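Local coordinates for ferric iron-binding protein HitA (Pseudomonas aeruginosa PAO1, PDB 6IWF) that binds ferric iron and, like other solute-binding proteins of its family, probably hands it over for uptake into the cell, at residues R104-N109 with D117-L122; G141-Q146 with S300-V305; A149-K154 with S296-L301; A222-S227 with K277-L282. One frame throughout, in Å; residues are numbered along the deposited sequence.

Contact 1: residues R104-N109 with D117-L122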
loop_
_atom_site.group_PDB
_atom_site.type_symbol
_atom_site.label_atom_id
_atom_site.label_comp_id
_atom_site.label_asym_id
_atom_site.label_seq_id
_atom_site.Cartn_x
_atom_site.Cartn_y
_atom_site.Cartn_z
ATOM N N ARG A 104 5.936 -3.746 -5.034
ATOM C CA ARG A 104 6.481 -2.837 -6.029
ATOM C C ARG A 104 6.929 -3.623 -7.252
ATOM O O ARG A 104 7.386 -4.768 -7.151
ATOM C CB ARG A 104 7.662 -2.045 -5.451
ATOM C CG ARG A 104 7.318 -1.287 -4.165
ATOM C CD ARG A 104 6.517 -0.067 -4.458
ATOM N NE ARG A 104 7.268 0.934 -5.219
ATOM C CZ ARG A 104 6.706 2.059 -5.647
ATOM N NH1 ARG A 104 5.425 2.286 -5.368
ATOM N NH2 ARG A 104 7.402 2.947 -6.331
ATOM N N VAL A 105 6.778 -3.005 -8.416
ATOM C CA VAL A 105 7.167 -3.597 -9.690
ATOM C C VAL A 105 7.785 -2.509 -10.557
ATOM O O VAL A 105 7.810 -1.328 -10.191
ATOM C CB VAL A 105 5.974 -4.249 -10.419
ATOM C CG1 VAL A 105 5.398 -5.376 -9.582
ATOM C CG2 VAL A 105 4.903 -3.207 -10.732
ATOM N N LEU A 106 8.281 -2.919 -11.724
ATOM C CA LEU A 106 8.720 -2.012 -12.780
ATOM C C LEU A 106 7.809 -2.258 -13.986
ATOM O O LEU A 106 7.931 -3.285 -14.664
ATOM C CB LEU A 106 10.204 -2.241 -13.122
ATOM C CG LEU A 106 10.803 -1.304 -14.175
ATOM C CD1 LEU A 106 10.991 0.106 -13.620
ATOM C CD2 LEU A 106 12.143 -1.877 -14.619
ATOM N N ALA A 107 6.872 -1.352 -14.252
ATOM C CA ALA A 107 6.081 -1.475 -15.475
ATOM C C ALA A 107 6.933 -0.990 -16.640
ATOM O O ALA A 107 7.703 -0.037 -16.494
ATOM C CB ALA A 107 4.787 -0.670 -15.379
ATOM N N TYR A 108 6.848 -1.677 -17.778
ATOM C CA TYR A 108 7.667 -1.271 -18.911
ATOM C C TYR A 108 6.927 -1.542 -20.211
ATOM O O TYR A 108 6.022 -2.379 -20.276
ATOM C CB TYR A 108 9.036 -1.970 -18.913
ATOM C CG TYR A 108 9.005 -3.453 -19.242
ATOM C CD1 TYR A 108 8.628 -4.389 -18.284
ATOM C CD2 TYR A 108 9.384 -3.915 -20.498
ATOM C CE1 TYR A 108 8.599 -5.748 -18.570
ATOM C CE2 TYR A 108 9.359 -5.297 -20.799
ATOM C CZ TYR A 108 8.961 -6.195 -19.828
ATOM O OH TYR A 108 8.925 -7.557 -20.093
ATOM N N ASN A 109 7.335 -0.808 -21.254
ATOM C CA ASN A 109 6.771 -0.965 -22.587
ATOM C C ASN A 109 7.723 -1.812 -23.412
ATOM O O ASN A 109 8.829 -1.344 -23.734
ATOM C CB ASN A 109 6.562 0.396 -23.245
ATOM C CG ASN A 109 5.942 0.290 -24.635
ATOM O OD1 ASN A 109 5.867 -0.793 -25.217
ATOM N ND2 ASN A 109 5.503 1.423 -25.170
ATOM N N ASP A 117 17.093 -5.828 -21.184
ATOM C CA ASP A 117 17.794 -4.555 -21.048
ATOM C C ASP A 117 17.251 -3.686 -19.918
ATOM O O ASP A 117 17.708 -2.552 -19.757
ATOM C CB ASP A 117 17.723 -3.765 -22.359
ATOM C CG ASP A 117 18.461 -4.454 -23.502
ATOM O OD1 ASP A 117 19.471 -5.147 -23.233
ATOM O OD2 ASP A 117 18.021 -4.304 -24.666
ATOM N N LEU A 118 16.271 -4.177 -19.162
ATOM C CA LEU A 118 15.765 -3.458 -18.009
ATOM C C LEU A 118 16.854 -3.348 -16.942
ATOM O O LEU A 118 17.759 -4.190 -16.872
ATOM C CB LEU A 118 14.541 -4.185 -17.448
ATOM C CG LEU A 118 13.327 -4.236 -18.383
ATOM C CD1 LEU A 118 12.236 -5.185 -17.870
ATOM C CD2 LEU A 118 12.787 -2.864 -18.522
ATOM N N PRO A 119 16.775 -2.332 -16.076
ATOM C CA PRO A 119 17.733 -2.248 -14.969
ATOM C C PRO A 119 17.663 -3.498 -14.114
ATOM O O PRO A 119 16.584 -4.043 -13.867
ATOM C CB PRO A 119 17.277 -1.014 -14.184
ATOM C CG PRO A 119 15.837 -0.860 -14.544
ATOM C CD PRO A 119 15.729 -1.296 -15.979
ATOM N N LYS A 120 18.833 -3.934 -13.643
ATOM C CA LYS A 120 18.907 -5.147 -12.836
ATOM C C LYS A 120 18.413 -4.914 -11.415
ATOM O O LYS A 120 17.892 -5.841 -10.779
ATOM C CB LYS A 120 20.348 -5.678 -12.797
ATOM C CG LYS A 120 21.054 -5.842 -14.161
ATOM C CD LYS A 120 20.107 -6.122 -15.331
ATOM C CE LYS A 120 19.589 -7.560 -15.360
ATOM N NZ LYS A 120 18.803 -7.800 -16.608
ATOM N N SER A 121 18.554 -3.687 -10.915
ATOM C CA SER A 121 18.187 -3.331 -9.552
ATOM C C SER A 121 17.493 -1.977 -9.575
ATOM O O SER A 121 17.792 -1.145 -10.426
ATOM C CB SER A 121 19.436 -3.240 -8.646
ATOM O OG SER A 121 19.122 -2.744 -7.353
ATOM N N LEU A 122 16.587 -1.757 -8.613
ATOM C CA LEU A 122 16.114 -0.400 -8.341
ATOM C C LEU A 122 17.277 0.575 -8.211
ATOM O O LEU A 122 17.187 1.742 -8.625
ATOM C CB LEU A 122 15.306 -0.390 -7.044
ATOM C CG LEU A 122 14.714 0.958 -6.633
ATOM C CD1 LEU A 122 13.533 1.245 -7.549
ATOM C CD2 LEU A 122 14.256 0.900 -5.190
#

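Contact 2: residues G141-Q146 with S300-V305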
loop_
_atom_site.group_PDB
_atom_site.type_symbol
_atom_site.label_atom_id
_atom_site.label_comp_id
_atom_site.label_asym_id
_atom_site.label_seq_id
_atom_site.Cartn_x
_atom_site.Cartn_y
_atom_site.Cartn_z
ATOM N N GLY A 141 2.533 7.790 -0.837
ATOM C CA GLY A 141 2.932 7.045 0.351
ATOM C C GLY A 141 3.644 5.752 0.019
ATOM O O GLY A 141 4.504 5.292 0.781
ATOM N N ALA A 142 3.312 5.155 -1.126
ATOM C CA ALA A 142 4.013 3.957 -1.568
ATOM C C ALA A 142 5.476 4.250 -1.864
ATOM O O ALA A 142 6.350 3.454 -1.517
ATOM C CB ALA A 142 3.344 3.368 -2.808
ATOM N N PHE A 143 5.759 5.358 -2.560
ATOM C CA PHE A 143 7.157 5.687 -2.807
ATOM C C PHE A 143 7.879 6.045 -1.508
ATOM O O PHE A 143 9.070 5.753 -1.365
ATOM C CB PHE A 143 7.278 6.822 -3.826
ATOM C CG PHE A 143 8.691 7.097 -4.228
ATOM C CD1 PHE A 143 9.339 6.247 -5.114
ATOM C CD2 PHE A 143 9.399 8.161 -3.670
ATOM C CE1 PHE A 143 10.670 6.477 -5.476
ATOM C CE2 PHE A 143 10.719 8.390 -4.020
ATOM C CZ PHE A 143 11.358 7.539 -4.920
ATOM N N LEU A 144 7.188 6.678 -0.559
ATOM C CA LEU A 144 7.798 6.933 0.743
ATOM C C LEU A 144 8.290 5.640 1.374
ATOM O O LEU A 144 9.404 5.580 1.906
ATOM C CB LEU A 144 6.799 7.629 1.661
ATOM C CG LEU A 144 7.307 7.879 3.082
ATOM C CD1 LEU A 144 8.439 8.877 3.062
ATOM C CD2 LEU A 144 6.148 8.375 3.939
ATOM N N GLU A 145 7.467 4.592 1.326
ATOM C CA GLU A 145 7.895 3.307 1.872
ATOM C C GLU A 145 9.074 2.742 1.085
ATOM O O GLU A 145 9.979 2.132 1.672
ATOM C CB GLU A 145 6.733 2.317 1.887
ATOM C CG GLU A 145 5.996 2.349 3.212
ATOM C CD GLU A 145 4.625 1.738 3.137
ATOM O OE1 GLU A 145 4.396 0.667 3.750
ATOM O OE2 GLU A 145 3.772 2.333 2.453
ATOM N N GLN A 146 9.093 2.958 -0.237
ATOM C CA GLN A 146 10.239 2.535 -1.041
ATOM C C GLN A 146 11.517 3.195 -0.544
ATOM O O GLN A 146 12.563 2.550 -0.430
ATOM C CB GLN A 146 10.014 2.874 -2.517
ATOM C CG GLN A 146 11.196 2.453 -3.424
ATOM C CD GLN A 146 11.366 0.927 -3.465
ATOM O OE1 GLN A 146 10.802 0.258 -4.337
ATOM N NE2 GLN A 146 12.141 0.375 -2.526
ATOM N N SER A 300 12.125 12.790 5.759
ATOM C CA SER A 300 13.115 13.860 5.865
ATOM C C SER A 300 14.046 13.875 4.664
ATOM O O SER A 300 14.431 14.946 4.177
ATOM C CB SER A 300 13.930 13.704 7.147
ATOM O OG SER A 300 13.141 14.007 8.269
ATOM N N LEU A 301 14.417 12.689 4.167
ATOM C CA LEU A 301 15.312 12.623 3.021
ATOM C C LEU A 301 14.634 13.139 1.763
ATOM O O LEU A 301 15.240 13.881 0.980
ATOM C CB LEU A 301 15.792 11.183 2.830
ATOM C CG LEU A 301 16.672 10.935 1.616
ATOM C CD1 LEU A 301 17.893 11.851 1.652
ATOM C CD2 LEU A 301 17.088 9.459 1.563
ATOM N N GLU A 302 13.377 12.754 1.547
ATOM C CA GLU A 302 12.611 13.294 0.430
ATOM C C GLU A 302 12.554 14.813 0.484
ATOM O O GLU A 302 12.704 15.488 -0.541
ATOM C CB GLU A 302 11.194 12.736 0.451
ATOM C CG GLU A 302 11.058 11.297 0.002
ATOM C CD GLU A 302 9.594 10.860 -0.041
ATOM O OE1 GLU A 302 9.288 9.839 -0.687
ATOM O OE2 GLU A 302 8.740 11.543 0.579
ATOM N N ARG A 303 12.329 15.365 1.676
ATOM C CA ARG A 303 12.289 16.817 1.814
ATOM C C ARG A 303 13.640 17.435 1.501
ATOM O O ARG A 303 13.716 18.463 0.809
ATOM C CB ARG A 303 11.845 17.190 3.221
ATOM C CG ARG A 303 10.365 17.045 3.421
ATOM C CD ARG A 303 9.606 18.320 3.016
ATOM N NE ARG A 303 8.174 18.047 2.905
ATOM C CZ ARG A 303 7.392 17.681 3.920
ATOM N NH1 ARG A 303 6.103 17.447 3.711
ATOM N NH2 ARG A 303 7.886 17.556 5.148
ATOM N N ASP A 304 14.720 16.818 1.981
ATOM C CA ASP A 304 16.049 17.381 1.765
ATOM C C ASP A 304 16.406 17.402 0.282
ATOM O O ASP A 304 17.018 18.364 -0.202
ATOM C CB ASP A 304 17.092 16.603 2.562
ATOM C CG ASP A 304 16.906 16.737 4.069
ATOM O OD1 ASP A 304 16.064 17.551 4.511
ATOM O OD2 ASP A 304 17.606 16.020 4.820
ATOM N N VAL A 305 16.015 16.356 -0.460
ATOM C CA VAL A 305 16.298 16.289 -1.898
ATOM C C VAL A 305 15.316 17.102 -2.732
ATOM O O VAL A 305 15.552 17.314 -3.931
ATOM C CB VAL A 305 16.336 14.794 -2.288
ATOM C CG1 VAL A 305 16.522 14.586 -3.797
ATOM C CG2 VAL A 305 17.469 14.121 -1.545
#

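Contact 3: residues A149-K154 with S296-L301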
loop_
_atom_site.group_PDB
_atom_site.type_symbol
_atom_site.label_atom_id
_atom_site.label_comp_id
_atom_site.label_asym_id
_atom_site.label_seq_id
_atom_site.Cartn_x
_atom_site.Cartn_y
_atom_site.Cartn_z
ATOM N N ALA A 149 12.682 1.694 2.673
ATOM C CA ALA A 149 13.320 0.402 2.435
ATOM C C ALA A 149 14.755 0.573 1.951
ATOM O O ALA A 149 15.646 -0.169 2.379
ATOM C CB ALA A 149 12.506 -0.403 1.422
ATOM N N VAL A 150 15.010 1.544 1.074
ATOM C CA VAL A 150 16.387 1.740 0.614
ATOM C C VAL A 150 17.273 2.177 1.779
ATOM O O VAL A 150 18.403 1.701 1.928
ATOM C CB VAL A 150 16.442 2.729 -0.572
ATOM C CG1 VAL A 150 17.896 3.015 -0.982
ATOM C CG2 VAL A 150 15.675 2.186 -1.775
ATOM N N ILE A 151 16.777 3.082 2.632
ATOM C CA ILE A 151 17.567 3.493 3.798
ATOM C C ILE A 151 17.889 2.293 4.670
ATOM O O ILE A 151 19.029 2.115 5.121
ATOM C CB ILE A 151 16.823 4.566 4.609
ATOM C CG1 ILE A 151 16.733 5.854 3.805
ATOM C CG2 ILE A 151 17.556 4.821 5.943
ATOM C CD1 ILE A 151 15.813 6.894 4.434
ATOM N N LYS A 152 16.888 1.440 4.904
ATOM C CA LYS A 152 17.051 0.308 5.810
ATOM C C LYS A 152 18.004 -0.740 5.242
ATOM O O LYS A 152 18.808 -1.327 5.985
ATOM C CB LYS A 152 15.681 -0.297 6.100
ATOM C CG LYS A 152 15.112 0.081 7.445
ATOM C CD LYS A 152 15.793 -0.732 8.533
ATOM C CE LYS A 152 14.868 -0.950 9.713
ATOM N NZ LYS A 152 15.320 -2.085 10.560
ATOM N N LEU A 153 17.935 -0.986 3.931
ATOM C CA LEU A 153 18.723 -2.036 3.304
ATOM C C LEU A 153 20.112 -1.578 2.899
ATOM O O LEU A 153 21.059 -2.374 2.958
ATOM C CB LEU A 153 17.995 -2.571 2.066
ATOM C CG LEU A 153 16.640 -3.216 2.384
ATOM C CD1 LEU A 153 15.831 -3.399 1.101
ATOM C CD2 LEU A 153 16.809 -4.549 3.128
ATOM N N LYS A 154 20.258 -0.313 2.495
ATOM C CA LYS A 154 21.499 0.176 1.922
ATOM C C LYS A 154 22.158 1.271 2.743
ATOM O O LYS A 154 23.345 1.558 2.521
ATOM C CB LYS A 154 21.257 0.683 0.491
ATOM C CG LYS A 154 20.598 -0.327 -0.406
ATOM C CD LYS A 154 21.535 -1.498 -0.684
ATOM C CE LYS A 154 20.931 -2.441 -1.718
ATOM N NZ LYS A 154 21.751 -3.690 -1.878
ATOM N N SER A 296 9.896 7.910 8.991
ATOM C CA SER A 296 10.223 9.305 9.295
ATOM C C SER A 296 11.534 9.741 8.646
ATOM O O SER A 296 11.637 10.865 8.131
ATOM C CB SER A 296 10.289 9.503 10.808
ATOM O OG SER A 296 9.004 9.331 11.374
ATOM N N GLU A 297 12.552 8.878 8.672
ATOM C CA GLU A 297 13.822 9.228 8.043
ATOM C C GLU A 297 13.652 9.367 6.535
ATOM O O GLU A 297 14.243 10.257 5.910
ATOM C CB GLU A 297 14.873 8.169 8.386
ATOM C CG GLU A 297 16.324 8.602 8.236
ATOM C CD GLU A 297 17.294 7.555 8.786
ATOM O OE1 GLU A 297 18.498 7.622 8.463
ATOM O OE2 GLU A 297 16.852 6.661 9.544
ATOM N N ALA A 298 12.846 8.489 5.936
ATOM C CA ALA A 298 12.558 8.594 4.507
ATOM C C ALA A 298 11.892 9.927 4.171
ATOM O O ALA A 298 12.233 10.564 3.169
ATOM C CB ALA A 298 11.673 7.428 4.059
ATOM N N LEU A 299 10.938 10.367 5.001
ATOM C CA LEU A 299 10.262 11.625 4.711
ATOM C C LEU A 299 11.243 12.785 4.759
ATOM O O LEU A 299 11.227 13.660 3.884
ATOM C CB LEU A 299 9.112 11.843 5.696
ATOM C CG LEU A 299 8.128 12.956 5.329
ATOM C CD1 LEU A 299 7.637 12.825 3.884
ATOM C CD2 LEU A 299 6.957 12.932 6.313
ATOM N N SER A 300 12.125 12.790 5.759
ATOM C CA SER A 300 13.115 13.860 5.865
ATOM C C SER A 300 14.046 13.875 4.664
ATOM O O SER A 300 14.431 14.946 4.177
ATOM C CB SER A 300 13.930 13.704 7.147
ATOM O OG SER A 300 13.141 14.007 8.269
ATOM N N LEU A 301 14.417 12.689 4.167
ATOM C CA LEU A 301 15.312 12.623 3.021
ATOM C C LEU A 301 14.634 13.139 1.763
ATOM O O LEU A 301 15.240 13.881 0.980
ATOM C CB LEU A 301 15.792 11.183 2.830
ATOM C CG LEU A 301 16.672 10.935 1.616
ATOM C CD1 LEU A 301 17.893 11.851 1.652
ATOM C CD2 LEU A 301 17.088 9.459 1.563
#

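Contact 4: residues A222-S227 with K277-L282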
loop_
_atom_site.group_PDB
_atom_site.type_symbol
_atom_site.label_atom_id
_atom_site.label_comp_id
_atom_site.label_asym_id
_atom_site.label_seq_id
_atom_site.Cartn_x
_atom_site.Cartn_y
_atom_site.Cartn_z
ATOM N N ALA A 222 11.771 -4.782 -4.910
ATOM C CA ALA A 222 10.849 -5.905 -4.764
ATOM C C ALA A 222 10.067 -5.831 -3.449
ATOM O O ALA A 222 9.465 -6.822 -3.021
ATOM C CB ALA A 222 11.622 -7.229 -4.870
ATOM N N LEU A 223 10.044 -4.651 -2.828
ATOM C CA LEU A 223 9.408 -4.435 -1.537
ATOM C C LEU A 223 7.941 -4.850 -1.551
ATOM O O LEU A 223 7.193 -4.509 -2.471
ATOM C CB LEU A 223 9.522 -2.957 -1.175
ATOM C CG LEU A 223 8.904 -2.531 0.148
ATOM C CD1 LEU A 223 9.685 -3.129 1.311
ATOM C CD2 LEU A 223 8.843 -0.971 0.239
ATOM N N VAL A 224 7.535 -5.575 -0.511
ATOM C CA VAL A 224 6.133 -5.887 -0.260
ATOM C C VAL A 224 5.682 -5.035 0.922
ATOM O O VAL A 224 6.391 -4.952 1.936
ATOM C CB VAL A 224 5.946 -7.391 0.011
ATOM C CG1 VAL A 224 4.573 -7.685 0.634
ATOM C CG2 VAL A 224 6.164 -8.173 -1.277
ATOM N N THR A 225 4.515 -4.402 0.794
ATOM C CA THR A 225 3.930 -3.597 1.861
ATOM C C THR A 225 2.485 -4.025 2.104
ATOM O O THR A 225 1.867 -4.703 1.283
ATOM C CB THR A 225 3.964 -2.090 1.540
ATOM O OG1 THR A 225 3.243 -1.829 0.333
ATOM C CG2 THR A 225 5.409 -1.608 1.365
ATOM N N VAL A 226 1.928 -3.620 3.244
ATOM C CA VAL A 226 0.587 -4.066 3.622
ATOM C C VAL A 226 -0.335 -2.865 3.803
ATOM O O VAL A 226 0.091 -1.799 4.266
ATOM C CB VAL A 226 0.606 -4.935 4.898
ATOM C CG1 VAL A 226 1.703 -6.010 4.821
ATOM C CG2 VAL A 226 0.794 -4.087 6.126
ATOM N N SER A 227 -1.592 -3.033 3.406
ATOM C CA SER A 227 -2.664 -2.155 3.837
ATOM C C SER A 227 -3.226 -2.703 5.140
ATOM O O SER A 227 -3.140 -3.897 5.413
ATOM C CB SER A 227 -3.787 -2.071 2.806
ATOM O OG SER A 227 -4.530 -3.274 2.790
ATOM N N LYS A 277 1.390 -12.635 -9.891
ATOM C CA LYS A 277 2.619 -13.382 -9.670
ATOM C C LYS A 277 2.523 -14.081 -8.316
ATOM O O LYS A 277 2.154 -13.437 -7.321
ATOM C CB LYS A 277 3.826 -12.446 -9.713
ATOM C CG LYS A 277 5.165 -13.151 -9.654
ATOM C CD LYS A 277 6.001 -12.808 -10.870
ATOM C CE LYS A 277 7.335 -13.540 -10.839
ATOM N NZ LYS A 277 8.088 -13.231 -9.589
ATOM N N PRO A 278 2.790 -15.388 -8.237
ATOM C CA PRO A 278 2.634 -16.094 -6.957
ATOM C C PRO A 278 3.462 -15.448 -5.854
ATOM O O PRO A 278 4.644 -15.132 -6.042
ATOM C CB PRO A 278 3.121 -17.510 -7.276
ATOM C CG PRO A 278 2.854 -17.660 -8.745
ATOM C CD PRO A 278 3.096 -16.315 -9.347
ATOM N N PHE A 279 2.820 -15.248 -4.698
ATOM C CA PHE A 279 3.454 -14.527 -3.593
ATOM C C PHE A 279 4.780 -15.169 -3.194
ATOM O O PHE A 279 5.770 -14.469 -2.960
ATOM C CB PHE A 279 2.492 -14.471 -2.406
ATOM C CG PHE A 279 2.913 -13.527 -1.315
ATOM C CD1 PHE A 279 2.717 -12.164 -1.446
ATOM C CD2 PHE A 279 3.504 -14.012 -0.157
ATOM C CE1 PHE A 279 3.106 -11.291 -0.438
ATOM C CE2 PHE A 279 3.901 -13.153 0.850
ATOM C CZ PHE A 279 3.692 -11.785 0.709
ATOM N N ALA A 280 4.829 -16.503 -3.147
ATOM C CA ALA A 280 6.058 -17.190 -2.763
ATOM C C ALA A 280 7.195 -16.972 -3.757
ATOM O O ALA A 280 8.357 -17.214 -3.411
ATOM C CB ALA A 280 5.784 -18.688 -2.599
ATOM N N GLU A 281 6.904 -16.516 -4.973
ATOM C CA GLU A 281 7.933 -16.298 -5.986
ATOM C C GLU A 281 8.511 -14.891 -5.975
ATOM O O GLU A 281 9.401 -14.599 -6.785
ATOM C CB GLU A 281 7.376 -16.579 -7.381
ATOM C CG GLU A 281 6.956 -18.019 -7.611
ATOM C CD GLU A 281 6.370 -18.229 -8.997
ATOM O OE1 GLU A 281 6.606 -17.374 -9.884
ATOM O OE2 GLU A 281 5.666 -19.242 -9.199
ATOM N N LEU A 282 8.023 -14.007 -5.103
ATOM C CA LEU A 282 8.400 -12.600 -5.197
ATOM C C LEU A 282 9.828 -12.350 -4.724
ATOM O O LEU A 282 10.481 -11.423 -5.222
ATOM C CB LEU A 282 7.419 -11.747 -4.398
ATOM C CG LEU A 282 6.039 -11.602 -5.043
ATOM C CD1 LEU A 282 5.094 -10.873 -4.078
ATOM C CD2 LEU A 282 6.147 -10.860 -6.365
#

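Contact 1: residues R104-N109 with D117-L122
The ring of Y108 carries methyl CD1 of L118 on one face. CD1 of L118 lies 3.7 Å from the centre of the Y108 ring and 9° off the ring normal, so this is a well-centred CH-pi contact. At the edge of the same ring, in its plane, sits the backbone O of L106. The other methyl of L118 is set nearer the root of the tyrosine, with CD2 of L118 3.9 Å from CB of Y108. The two branches together cover Y108 from CB to the ring centre. The leucine meets the tyrosine at about a right angle. With chi1 at 71°, CG of Y108 stands between its backbone N and carbonyl carbon, and the ring presents a face to the loop. The phenol OH is hydrogen-bonded to NH1 of R211, on the neighbouring strand 211-213. L106 and Y108 lie on strand 97-108, part of the mixed sheet of a periplasmic binding protein fold. Both point to the same side of this strand, and A107 between them points away. Loop residues 117-122 come back over that side. L106 and P119 meet tip to tip, with CD2 of L106 3.8 Å from CG of P119. The same CD2 of L106 is 4.1 Å from CD2 of L118, so the two contacts form one apolar patch. W130 touches P119, and M190 touches L118. Further along the loop, D219 is hydrogen-bonded to S121 OG and to the backbone N of L122.

Contact 2: residues G141-Q146 with S300-V305
Helix 141-154 and the C-terminal helix 296-305 face each other at L144 and E302, whose CA atoms are 8.0 Å apart. The contact is helix-to-helix packing in the periplasmic binding protein fold. It is small, 121 Å² in all, and one side chain from the C-terminal helix carries it. E302 points across toward helix 141-154. Its CG is anti to the carbonyl carbon, chi1 -75°, and the chain is extended beyond CG, which brings the carboxylate between F143 and L144. OE1 of E302 comes to the edge of the F143 ring, near its plane, 3.4 Å from CD2 of F143. Ring and carboxylate planes are only 9° apart. An oxygen placed there faces the slightly positive C-H rim of the ring, which is probably favourable for a carboxylate. The same OE1 of E302 also lies 3.6 Å from CA of L144. The F143 ring also meets that of F136, and L163 and L166 of helix 156-169 touch it too. F143 is near the metal site but not part of it. Its side chain is about 10 Å from that of Y197 and about 11 Å from that of Y196. These two tyrosines bind ferric iron in a structure of this protein, though no iron is bound to the chain in this model. V147, one turn beyond F143, also touches E302. L144 crosses E302 at about a right angle, with its methyl CD1 3.7 Å from OE2 of E302.

Contact 3: residues A149-K154 with S296-L301
At a steep crossing of two helices, I151 of helix 141-154 packs on A298 of the C-terminal helix. The axes of the two short segments approach to 9.7 Å, with 110° between their N-to-C directions. Among residues 149-154, I151 supplies every side-chain contact. Its CG1 is anti to the carbonyl carbon, chi1 -68°, and the extended chi2 carries CD1 onto the opposite backbone. CD1 of I151 is 3.7 Å from CA of A298 and 4.2 Å from CB of the same residue. The small side chain of A298 probably allows this close approach to the backbone. One turn on, L301 adds a second apolar contact, its CD2 4.1 Å from CD1 of I151. This is apolar helix packing in the periplasmic binding protein fold, where helix 156-169 joins as a third element: its residues Q156 and A159 touch I151, and L163 touches L301. L144, V147 and A148 of helix 141-154 pack on A298 as well. At the solvent side, E297 runs obliquely past the other branch of I151. OE1 of E297 is 3.9 Å from CG2 of I151, a van der Waals contact beside an exposed carboxylate.

Contact 4: residues A222-S227 with K277-L282
V224 meets the 277-282 loop with both of its methyls, one to each of two residues. CG1 of V224 lies 4.0 Å from CE1 of F279, at the ring edge and near the ring plane. CG2 of V224 lies 4.0 Å from CD1 of L282, and these two side chains cross at about a right angle. The branches divide the work because CG1 is anti to the backbone N, chi1 165°, while CG2 is anti to the carbonyl carbon. A looser contact follows at A222, whose CB is 4.4 Å from the backbone O of L282. Behind this shell the loop makes a short 3-10 turn. E281 N bonds to P278 O, and L282 N bonds to F279 O. Y264 meets this loop twice: its ring packs edge-to-face with F279, and its OH is hydrogen-bonded to K277 O. On the other side, V224 begins strand 224-231. This strand pairs antiparallel with strand 97-108 in the sheet of the periplasmic binding protein fold, through backbone hydrogen bonds such as T225 with R102. The contact itself rests on apolar groups at van der Waals distance. Such contacts are non-directional, so the alignment is probably set by the sheet and the turn.

How the contacts relate
Along the chain contact 1 comes first and closes before the others open. Contact 4 is nested inside the long loops closed by contacts 2 and 3. Those two share helices 141-154 and 296-305, and their centres are 7 Å apart, so they form one interface. Contacts 1 and 4 are 15 Å apart and reach the same sheet through neighbouring strands 97-108 and 224-231, with R104 N probably bonded to L223 O. Helix 141-154 links the groups. R104 of strand 97-108 packs on A142 and Q146, and the loop residues L122 and L223 pack on V150 and A149. The C-terminal helix is thus joined through helix 141-154 to the sheet.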